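Local coordinates for protein transcription regulator (Haloarcula marismortui ATCC 43049, PDB 3CRJ) that probably binds cis-regulatory DNA through a predicted helix-turn-helix and acts as a TetR-family transcription factor, likely a repressor, at residues A[75-80]-A[86-91]; A[94-99]-A[132-137]; A[156-161]-A[191-196]. One frame throughout, in Å; residues are numbered along the deposited sequence.

Interaction 1: A[75-80]-A[86-91]; sequences DSIHDV and EARLNL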
loop_
_atom_site.group_PDB
_atom_site.type_symbol
_atom_site.label_atom_id
_atom_site.label_comp_id
_atom_site.label_asym_id
_atom_site.label_seq_id
_atom_site.Cartn_x
_atom_site.Cartn_y
_atom_site.Cartn_z
ATOM N N ASP A 75 -2.468 -1.955 -23.095
ATOM C CA ASP A 75 -1.867 -1.530 -24.359
ATOM C C ASP A 75 -0.361 -1.686 -24.369
ATOM O O ASP A 75 0.194 -2.336 -25.260
ATOM C CB ASP A 75 -2.203 -0.068 -24.649
ATOM C CG ASP A 75 -3.503 0.102 -25.405
ATOM O OD1 ASP A 75 -4.140 -0.926 -25.753
ATOM O OD2 ASP A 75 -3.883 1.272 -25.642
ATOM N N SER A 76 0.293 -1.096 -23.371
ATOM C CA SER A 76 1.757 -1.046 -23.326
ATOM C C SER A 76 2.378 -2.435 -23.223
ATOM O O SER A 76 3.447 -2.670 -23.785
ATOM C CB SER A 76 2.232 -0.168 -22.173
ATOM O OG SER A 76 1.819 -0.728 -20.931
ATOM N N ILE A 77 1.699 -3.340 -22.507
ATOM C CA ILE A 77 2.086 -4.759 -22.440
ATOM C C ILE A 77 1.929 -5.491 -23.783
ATOM O O ILE A 77 2.805 -6.270 -24.161
ATOM C CB ILE A 77 1.321 -5.519 -21.332
ATOM C CG1 ILE A 77 1.555 -4.871 -19.955
ATOM C CG2 ILE A 77 1.704 -7.006 -21.319
ATOM C CD1 ILE A 77 3.046 -4.792 -19.489
ATOM N N HIS A 78 0.836 -5.234 -24.508
ATOM C CA HIS A 78 0.690 -5.775 -25.862
ATOM C C HIS A 78 1.865 -5.335 -26.732
ATOM O O HIS A 78 2.120 -5.930 -27.765
ATOM C CB HIS A 78 -0.625 -5.339 -26.529
ATOM C CG HIS A 78 -1.858 -5.936 -25.920
ATOM N ND1 HIS A 78 -1.828 -7.043 -25.091
ATOM C CD2 HIS A 78 -3.166 -5.593 -26.043
ATOM C CE1 HIS A 78 -3.062 -7.346 -24.720
ATOM N NE2 HIS A 78 -3.892 -6.484 -25.286
ATOM N N ASP A 79 2.565 -4.284 -26.308
ATOM C CA ASP A 79 3.748 -3.805 -27.019
ATOM C C ASP A 79 4.897 -4.764 -26.857
ATOM O O ASP A 79 5.714 -4.904 -27.762
ATOM C CB ASP A 79 4.194 -2.429 -26.520
ATOM C CG ASP A 79 3.543 -1.286 -27.274
ATOM O OD1 ASP A 79 2.826 -1.531 -28.279
ATOM O OD2 ASP A 79 3.751 -0.130 -26.844
ATOM N N VAL A 80 4.977 -5.414 -25.699
ATOM C CA VAL A 80 6.029 -6.413 -25.489
ATOM C C VAL A 80 5.646 -7.798 -26.066
ATOM O O VAL A 80 4.880 -8.560 -25.469
ATOM C CB VAL A 80 6.537 -6.445 -24.003
ATOM C CG1 VAL A 80 5.393 -6.374 -23.023
ATOM C CG2 VAL A 80 7.442 -7.657 -23.748
ATOM N N GLU A 86 12.877 -15.276 -19.371
ATOM C CA GLU A 86 13.713 -14.408 -18.547
ATOM C C GLU A 86 13.493 -12.957 -18.978
ATOM O O GLU A 86 13.202 -12.083 -18.135
ATOM C CB GLU A 86 15.201 -14.771 -18.628
ATOM C CG GLU A 86 15.502 -16.112 -19.350
ATOM C CD GLU A 86 16.920 -16.634 -19.078
ATOM O OE1 GLU A 86 17.384 -16.440 -17.917
ATOM O OE2 GLU A 86 17.550 -17.221 -20.016
ATOM N N ALA A 87 13.610 -12.695 -20.286
ATOM C CA ALA A 87 13.502 -11.313 -20.787
ATOM C C ALA A 87 12.119 -10.704 -20.563
ATOM O O ALA A 87 11.980 -9.490 -20.401
ATOM C CB ALA A 87 13.894 -11.223 -22.234
ATOM N N ARG A 88 11.102 -11.556 -20.536
ATOM C CA ARG A 88 9.738 -11.083 -20.467
ATOM C C ARG A 88 9.348 -10.741 -19.044
ATOM O O ARG A 88 8.629 -9.752 -18.805
ATOM C CB ARG A 88 8.782 -12.122 -21.044
ATOM C CG ARG A 88 7.466 -11.518 -21.501
ATOM C CD ARG A 88 6.346 -12.546 -21.703
ATOM N NE ARG A 88 5.055 -11.862 -21.773
ATOM C CZ ARG A 88 4.611 -11.201 -22.836
ATOM N NH1 ARG A 88 5.338 -11.144 -23.958
ATOM N NH2 ARG A 88 3.425 -10.602 -22.773
ATOM N N LEU A 89 9.806 -11.559 -18.101
ATOM C CA LEU A 89 9.563 -11.275 -16.710
ATOM C C LEU A 89 10.124 -9.896 -16.466
ATOM O O LEU A 89 9.392 -8.961 -16.073
ATOM C CB LEU A 89 10.219 -12.303 -15.786
ATOM C CG LEU A 89 9.788 -12.235 -14.312
ATOM C CD1 LEU A 89 8.252 -12.074 -14.092
ATOM C CD2 LEU A 89 10.286 -13.410 -13.545
ATOM N N ASN A 90 11.410 -9.740 -16.763
ATOM C CA ASN A 90 12.068 -8.464 -16.509
ATOM C C ASN A 90 11.316 -7.268 -17.071
ATOM O O ASN A 90 11.087 -6.285 -16.368
ATOM C CB ASN A 90 13.520 -8.491 -16.987
ATOM C CG ASN A 90 14.422 -9.188 -16.006
ATOM O OD1 ASN A 90 14.329 -8.957 -14.809
ATOM N ND2 ASN A 90 15.289 -10.051 -16.502
ATOM N N LEU A 91 10.928 -7.373 -18.337
ATOM C CA LEU A 91 10.222 -6.325 -19.036
ATOM C C LEU A 91 8.897 -6.017 -18.370
ATOM O O LEU A 91 8.491 -4.865 -18.296
ATOM C CB LEU A 91 10.017 -6.742 -20.483
ATOM C CG LEU A 91 11.045 -6.239 -21.509
ATOM C CD1 LEU A 91 12.451 -6.035 -20.938
ATOM C CD2 LEU A 91 11.070 -7.141 -22.775
#

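Interaction 2: A[94-99]-A[132-137]; sequences DELLVK and EYVRYM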
loop_
_atom_site.group_PDB
_atom_site.type_symbol
_atom_site.label_atom_id
_atom_site.label_comp_id
_atom_site.label_asym_id
_atom_site.label_seq_id
_atom_site.Cartn_x
_atom_site.Cartn_y
_atom_site.Cartn_z
ATOM N N ASP A 94 9.839 -4.249 -15.173
ATOM C CA ASP A 94 10.187 -2.880 -15.525
ATOM C C ASP A 94 8.934 -2.067 -15.726
ATOM O O ASP A 94 8.794 -0.995 -15.159
ATOM C CB ASP A 94 11.021 -2.825 -16.774
ATOM C CG ASP A 94 12.393 -3.380 -16.566
ATOM O OD1 ASP A 94 12.736 -3.759 -15.415
ATOM O OD2 ASP A 94 13.125 -3.458 -17.579
ATOM N N GLU A 95 8.003 -2.610 -16.491
ATOM C CA GLU A 95 6.750 -1.936 -16.753
ATOM C C GLU A 95 6.006 -1.547 -15.472
ATOM O O GLU A 95 5.460 -0.448 -15.373
ATOM C CB GLU A 95 5.879 -2.801 -17.640
ATOM C CG GLU A 95 5.082 -1.996 -18.600
ATOM C CD GLU A 95 5.952 -1.190 -19.554
ATOM O OE1 GLU A 95 5.654 0.017 -19.739
ATOM O OE2 GLU A 95 6.933 -1.756 -20.112
ATOM N N LEU A 96 6.013 -2.424 -14.484
ATOM C CA LEU A 96 5.255 -2.190 -13.266
ATOM C C LEU A 96 6.034 -1.340 -12.257
ATOM O O LEU A 96 5.437 -0.687 -11.403
ATOM C CB LEU A 96 4.878 -3.524 -12.622
ATOM C CG LEU A 96 3.884 -4.445 -13.320
ATOM C CD1 LEU A 96 4.277 -5.905 -13.151
ATOM C CD2 LEU A 96 2.516 -4.176 -12.761
ATOM N N LEU A 97 7.360 -1.339 -12.362
ATOM C CA LEU A 97 8.199 -0.725 -11.318
ATOM C C LEU A 97 9.114 0.405 -11.765
ATOM O O LEU A 97 9.424 1.259 -10.965
ATOM C CB LEU A 97 9.004 -1.777 -10.544
ATOM C CG LEU A 97 8.546 -2.272 -9.169
ATOM C CD1 LEU A 97 7.129 -1.891 -8.844
ATOM C CD2 LEU A 97 8.748 -3.767 -9.056
ATOM N N VAL A 98 9.554 0.430 -13.016
ATOM C CA VAL A 98 10.375 1.561 -13.465
ATOM C C VAL A 98 9.577 2.676 -14.156
ATOM O O VAL A 98 9.782 3.852 -13.860
ATOM C CB VAL A 98 11.610 1.114 -14.280
ATOM C CG1 VAL A 98 12.141 -0.185 -13.710
ATOM C CG2 VAL A 98 11.266 0.957 -15.747
ATOM N N LYS A 99 8.663 2.311 -15.052
ATOM C CA LYS A 99 7.803 3.299 -15.733
ATOM C C LYS A 99 7.066 4.266 -14.786
ATOM O O LYS A 99 7.045 5.467 -15.071
ATOM C CB LYS A 99 6.784 2.626 -16.679
ATOM C CG LYS A 99 7.396 1.732 -17.749
ATOM C CD LYS A 99 8.253 2.509 -18.782
ATOM C CE LYS A 99 8.678 1.630 -19.985
ATOM N NZ LYS A 99 9.142 0.254 -19.639
ATOM N N GLU A 132 -5.857 -8.829 -10.873
ATOM C CA GLU A 132 -5.979 -10.102 -11.623
ATOM C C GLU A 132 -5.220 -10.098 -12.946
ATOM O O GLU A 132 -4.624 -11.112 -13.333
ATOM C CB GLU A 132 -7.433 -10.510 -11.919
ATOM C CG GLU A 132 -8.339 -10.783 -10.738
ATOM C CD GLU A 132 -8.011 -12.046 -9.933
ATOM O OE1 GLU A 132 -6.825 -12.472 -9.863
ATOM O OE2 GLU A 132 -8.966 -12.596 -9.322
ATOM N N TYR A 133 -5.258 -8.962 -13.635
ATOM C CA TYR A 133 -4.631 -8.858 -14.934
ATOM C C TYR A 133 -3.126 -9.012 -14.802
ATOM O O TYR A 133 -2.486 -9.725 -15.601
ATOM C CB TYR A 133 -4.940 -7.517 -15.600
ATOM C CG TYR A 133 -4.318 -7.428 -16.964
ATOM C CD1 TYR A 133 -4.931 -8.043 -18.068
ATOM C CD2 TYR A 133 -3.095 -6.775 -17.158
ATOM C CE1 TYR A 133 -4.353 -7.995 -19.331
ATOM C CE2 TYR A 133 -2.491 -6.729 -18.431
ATOM C CZ TYR A 133 -3.134 -7.337 -19.508
ATOM O OH TYR A 133 -2.586 -7.270 -20.780
ATOM N N VAL A 134 -2.576 -8.350 -13.784
ATOM C CA VAL A 134 -1.150 -8.395 -13.524
ATOM C C VAL A 134 -0.780 -9.798 -13.126
ATOM O O VAL A 134 0.113 -10.388 -13.713
ATOM C CB VAL A 134 -0.726 -7.346 -12.467
ATOM C CG1 VAL A 134 0.724 -7.557 -12.022
ATOM C CG2 VAL A 134 -0.939 -5.915 -13.023
ATOM N N ARG A 135 -1.496 -10.343 -12.153
ATOM C CA ARG A 135 -1.370 -11.745 -11.759
ATOM C C ARG A 135 -1.368 -12.714 -12.978
ATOM O O ARG A 135 -0.448 -13.529 -13.129
ATOM C CB ARG A 135 -2.501 -12.061 -10.789
ATOM C CG ARG A 135 -2.413 -13.380 -10.065
ATOM C CD ARG A 135 -3.756 -13.696 -9.382
ATOM N NE ARG A 135 -4.058 -15.136 -9.391
ATOM C CZ ARG A 135 -5.138 -15.696 -9.941
ATOM N NH1 ARG A 135 -6.084 -14.967 -10.548
ATOM N NH2 ARG A 135 -5.273 -17.013 -9.885
ATOM N N TYR A 136 -2.375 -12.612 -13.852
ATOM C CA TYR A 136 -2.408 -13.430 -15.052
ATOM C C TYR A 136 -1.132 -13.268 -15.876
ATOM O O TYR A 136 -0.517 -14.251 -16.241
ATOM C CB TYR A 136 -3.650 -13.160 -15.903
ATOM C CG TYR A 136 -3.710 -13.962 -17.211
ATOM C CD1 TYR A 136 -4.511 -15.095 -17.334
ATOM C CD2 TYR A 136 -2.967 -13.567 -18.330
ATOM C CE1 TYR A 136 -4.565 -15.815 -18.546
ATOM C CE2 TYR A 136 -2.999 -14.272 -19.529
ATOM C CZ TYR A 136 -3.798 -15.393 -19.648
ATOM O OH TYR A 136 -3.819 -16.081 -20.873
HETATM N N MSE A 137 -0.716 -12.052 -16.174
HETATM C CA MSE A 137 0.451 -11.892 -17.040
HETATM C C MSE A 137 1.769 -12.293 -16.373
HETATM O O MSE A 137 2.697 -12.716 -17.048
HETATM C CB MSE A 137 0.546 -10.478 -17.571
HETATM C CG MSE A 137 0.830 -9.500 -16.495
HETATM SE SE MSE A 137 1.251 -7.768 -17.191
HETATM C CE MSE A 137 2.699 -7.451 -15.959
#

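Interaction 3: A[156-161]-A[191-196]; sequences AEHVTR and SEYADA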
loop_
_atom_site.group_PDB
_atom_site.type_symbol
_atom_site.label_atom_id
_atom_site.label_comp_id
_atom_site.label_asym_id
_atom_site.label_seq_id
_atom_site.Cartn_x
_atom_site.Cartn_y
_atom_site.Cartn_z
ATOM N N ALA A 156 3.840 -21.547 -8.720
ATOM C CA ALA A 156 3.688 -20.346 -9.544
ATOM C C ALA A 156 2.736 -19.370 -8.913
ATOM O O ALA A 156 3.028 -18.187 -8.887
ATOM C CB ALA A 156 3.223 -20.695 -10.942
ATOM N N GLU A 157 1.614 -19.848 -8.378
ATOM C CA GLU A 157 0.667 -18.918 -7.768
ATOM C C GLU A 157 1.318 -18.118 -6.651
ATOM O O GLU A 157 1.083 -16.931 -6.532
ATOM C CB GLU A 157 -0.620 -19.600 -7.293
ATOM C CG GLU A 157 -1.833 -19.374 -8.239
ATOM C CD GLU A 157 -2.275 -17.886 -8.397
ATOM O OE1 GLU A 157 -2.098 -17.062 -7.457
ATOM O OE2 GLU A 157 -2.829 -17.536 -9.469
ATOM N N HIS A 158 2.159 -18.776 -5.863
ATOM C CA HIS A 158 2.766 -18.149 -4.718
ATOM C C HIS A 158 3.946 -17.268 -5.062
ATOM O O HIS A 158 4.145 -16.225 -4.460
ATOM C CB HIS A 158 3.213 -19.147 -3.674
ATOM C CG HIS A 158 3.966 -18.490 -2.579
ATOM N ND1 HIS A 158 3.333 -17.839 -1.548
ATOM C CD2 HIS A 158 5.295 -18.276 -2.412
ATOM C CE1 HIS A 158 4.244 -17.283 -0.766
ATOM N NE2 HIS A 158 5.442 -17.529 -1.273
ATOM N N VAL A 159 4.762 -17.695 -6.005
ATOM C CA VAL A 159 5.755 -16.764 -6.515
ATOM C C VAL A 159 5.096 -15.492 -7.055
ATOM O O VAL A 159 5.541 -14.387 -6.726
ATOM C CB VAL A 159 6.757 -17.417 -7.511
ATOM C CG1 VAL A 159 7.744 -16.408 -8.010
ATOM C CG2 VAL A 159 7.500 -18.513 -6.821
ATOM N N THR A 160 4.021 -15.601 -7.833
ATOM C CA THR A 160 3.490 -14.359 -8.418
ATOM C C THR A 160 2.745 -13.493 -7.393
ATOM O O THR A 160 2.757 -12.264 -7.479
ATOM C CB THR A 160 2.712 -14.556 -9.753
ATOM O OG1 THR A 160 1.358 -14.076 -9.649
ATOM C CG2 THR A 160 2.762 -15.987 -10.214
ATOM N N ARG A 161 2.134 -14.143 -6.412
ATOM C CA ARG A 161 1.554 -13.431 -5.289
ATOM C C ARG A 161 2.634 -12.647 -4.541
ATOM O O ARG A 161 2.420 -11.496 -4.149
ATOM C CB ARG A 161 0.827 -14.402 -4.359
ATOM C CG ARG A 161 0.714 -13.905 -2.922
ATOM C CD ARG A 161 0.002 -12.543 -2.814
ATOM N NE ARG A 161 -1.405 -12.664 -3.193
ATOM C CZ ARG A 161 -2.363 -13.112 -2.384
ATOM N NH1 ARG A 161 -2.079 -13.469 -1.128
ATOM N NH2 ARG A 161 -3.607 -13.198 -2.828
ATOM N N SER A 191 13.789 -8.461 -8.457
ATOM C CA SER A 191 14.757 -9.347 -9.121
ATOM C C SER A 191 15.391 -10.351 -8.171
ATOM O O SER A 191 15.425 -11.537 -8.471
ATOM C CB SER A 191 15.844 -8.599 -9.904
ATOM O OG SER A 191 15.469 -8.592 -11.273
ATOM N N GLU A 192 15.864 -9.885 -7.017
ATOM C CA GLU A 192 16.449 -10.786 -6.034
ATOM C C GLU A 192 15.461 -11.885 -5.688
ATOM O O GLU A 192 15.811 -13.078 -5.713
ATOM C CB GLU A 192 16.882 -10.028 -4.778
ATOM C CG GLU A 192 18.106 -9.175 -4.960
ATOM C CD GLU A 192 18.230 -8.084 -3.919
ATOM O OE1 GLU A 192 17.236 -7.770 -3.238
ATOM O OE2 GLU A 192 19.328 -7.510 -3.785
ATOM N N TYR A 193 14.217 -11.496 -5.411
ATOM C CA TYR A 193 13.223 -12.473 -5.011
ATOM C C TYR A 193 13.036 -13.513 -6.088
ATOM O O TYR A 193 13.032 -14.723 -5.802
ATOM C CB TYR A 193 11.863 -11.855 -4.692
ATOM C CG TYR A 193 10.883 -12.940 -4.341
ATOM C CD1 TYR A 193 10.986 -13.624 -3.129
ATOM C CD2 TYR A 193 9.903 -13.332 -5.242
ATOM C CE1 TYR A 193 10.129 -14.635 -2.813
ATOM C CE2 TYR A 193 9.037 -14.366 -4.948
ATOM C CZ TYR A 193 9.157 -15.016 -3.730
ATOM O OH TYR A 193 8.308 -16.055 -3.429
ATOM N N ALA A 194 12.864 -13.037 -7.320
ATOM C CA ALA A 194 12.536 -13.900 -8.442
ATOM C C ALA A 194 13.688 -14.857 -8.739
ATOM O O ALA A 194 13.468 -16.029 -9.079
ATOM C CB ALA A 194 12.245 -13.070 -9.641
ATOM N N ASP A 195 14.914 -14.355 -8.602
ATOM C CA ASP A 195 16.067 -15.112 -9.035
ATOM C C ASP A 195 16.317 -16.226 -8.033
ATOM O O ASP A 195 16.761 -17.314 -8.400
ATOM C CB ASP A 195 17.284 -14.208 -9.184
ATOM C CG ASP A 195 17.212 -13.294 -10.432
ATOM O OD1 ASP A 195 18.309 -12.930 -10.907
ATOM O OD2 ASP A 195 16.108 -12.917 -10.942
ATOM N N ALA A 196 15.989 -15.947 -6.774
ATOM C CA ALA A 196 16.150 -16.901 -5.694
ATOM C C ALA A 196 15.116 -18.024 -5.800
ATOM O O ALA A 196 15.392 -19.181 -5.438
ATOM C CB ALA A 196 16.054 -16.200 -4.353
#

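Interaction 1: A[75-80]-A[86-91]
Arg88 reaches across to Val80 and makes the polar link of this contact. Its NH1 donates a hydrogen bond to the backbone O of Val80 at 3.0 Å. The bond is bent, with an N-H...O angle of 138°. The donor sits above the carbonyl plane, and the acceptor is tilted from the guanidinium plane. CG of Arg88 lies anti to the backbone N (chi1 -158°), and the chain runs extended to NE. This length carries the guanidinium from helix 85-97 to the loop that follows helix 58-78. The same NH1 also bonds to the backbone O of Thr82, so one nitrogen ties two carbonyls of the connecting loop. With an alanine here, the carbonyls of Val80 and Thr82 would probably lose their shared donor, and the loop would be held less firmly.

One apolar pair spans the segments. CG2 of Val80 meets CD2 of Leu91 at 3.8 Å, the two side chains meeting at a slant. Two methyls also lie against the guanidinium. CG2 of Val80 is 4.1 Å from Arg88 NH1, and CG2 of Ile77 lies 4.2 Å from Arg88 NH2.

The contact joins helix 58-78 and its following loop to helix 85-97, the next helix in the chain. Helix 121-148 packs against both: Met137 touches Ile77, and Val141 touches Arg88. Leu92 of helix 85-97 also touches Val80.

Interaction 2: A[94-99]-A[132-137]
Leu96 supplies all the apolar contact from its side, meeting Val134 and Met137 with its two methyl groups. All three residues are buried. CD2 of Leu96 lies 3.9 Å from CG2 of Val134, the two side chains reaching toward each other tip to tip. CD2 is equally near CG1 of Val134, so it faces both valine methyls. CD1 of Leu96 points to Met137, a selenomethionine, and meets its CE at 3.6 Å. CG of Met137 stands between the backbone N and the carbonyl carbon (chi1 67°), and the chain bends at its last torsion. The terminal methyl, rather than SE, therefore meets the leucine.

This is helix-to-helix packing inside the all-helical C-terminal domain of a TetR-family regulator. Helix 85-97 is joined here to the long helix 121-148. Phe73 of helix 58-78 also touches Leu96, and Leu164 of helix 156-176 touches Val134.

Two salt bridges lie within the segments, and none joins the two segments. NZ of Lys99 holds OE2 of Glu95 at 3.0 Å, approaching from above the carboxylate plane. NH1 of Arg135 holds OE1 of Glu132 at 2.7 Å, again from above the carboxylate plane. Arg135 has a second acidic partner, Glu157 of helix 156-176, at NH2. Asp94 forms a salt bridge to Arg187, which ties helix 85-97 to helix 181-198.

Interaction 3: A[156-161]-A[191-196]
Tyr193 projects from helix 181-198 toward helix 156-176 and touches both Val159 and His158. Its CG lies anti to the backbone N (chi1 178°), which carries the ring toward helix 156-176. CE2 of the ring lies 3.9 Å from CG1 of Val159, and the two side chains meet obliquely. The backbone O of Val159 is also 3.9 Å from CE2.

His158 holds its CG in the same trans position (chi1 174°). This swings the imidazole toward the tyrosine hydroxyl. The two side chains cross at about a right angle. NE2 of His158 stays 3.9 Å from OH of Tyr193, too long for a bond.

The two helices also meet the second subunit, consistent with the dimer-forming helix pair of TetR-family regulators. OE1 of Glu192 of the second subunit is hydrogen-bonded to both His158 NE2 and Tyr193 OH. Tyr193 OH is also hydrogen-bonded to Ser162. The ring carbon CE2 thus packs on Val159 within one subunit, while the hydroxyl serves both the intrachain contact, through Ser162, and the dimer contact, where it shares one carboxylate oxygen with the imidazole.

The three contacts follow one another along the chain without interleaving. Interactions 1 and 2 share helix 85-97, and their centres lie about 9 Å apart. They touch directly, with Ile77 packing on Glu95. Interaction 3 has its centre about 13 Å from that of interaction 2 and about 17 Å from that of interaction 1. Helices 121-148 and 156-176 are consecutive, and a salt bridge between them links interactions 2 and 3. The series thus runs from helix 58-78, which follows the predicted DNA-binding motif, through the core of the C-terminal domain to helices 156-176 and 181-198, which meet the second subunit.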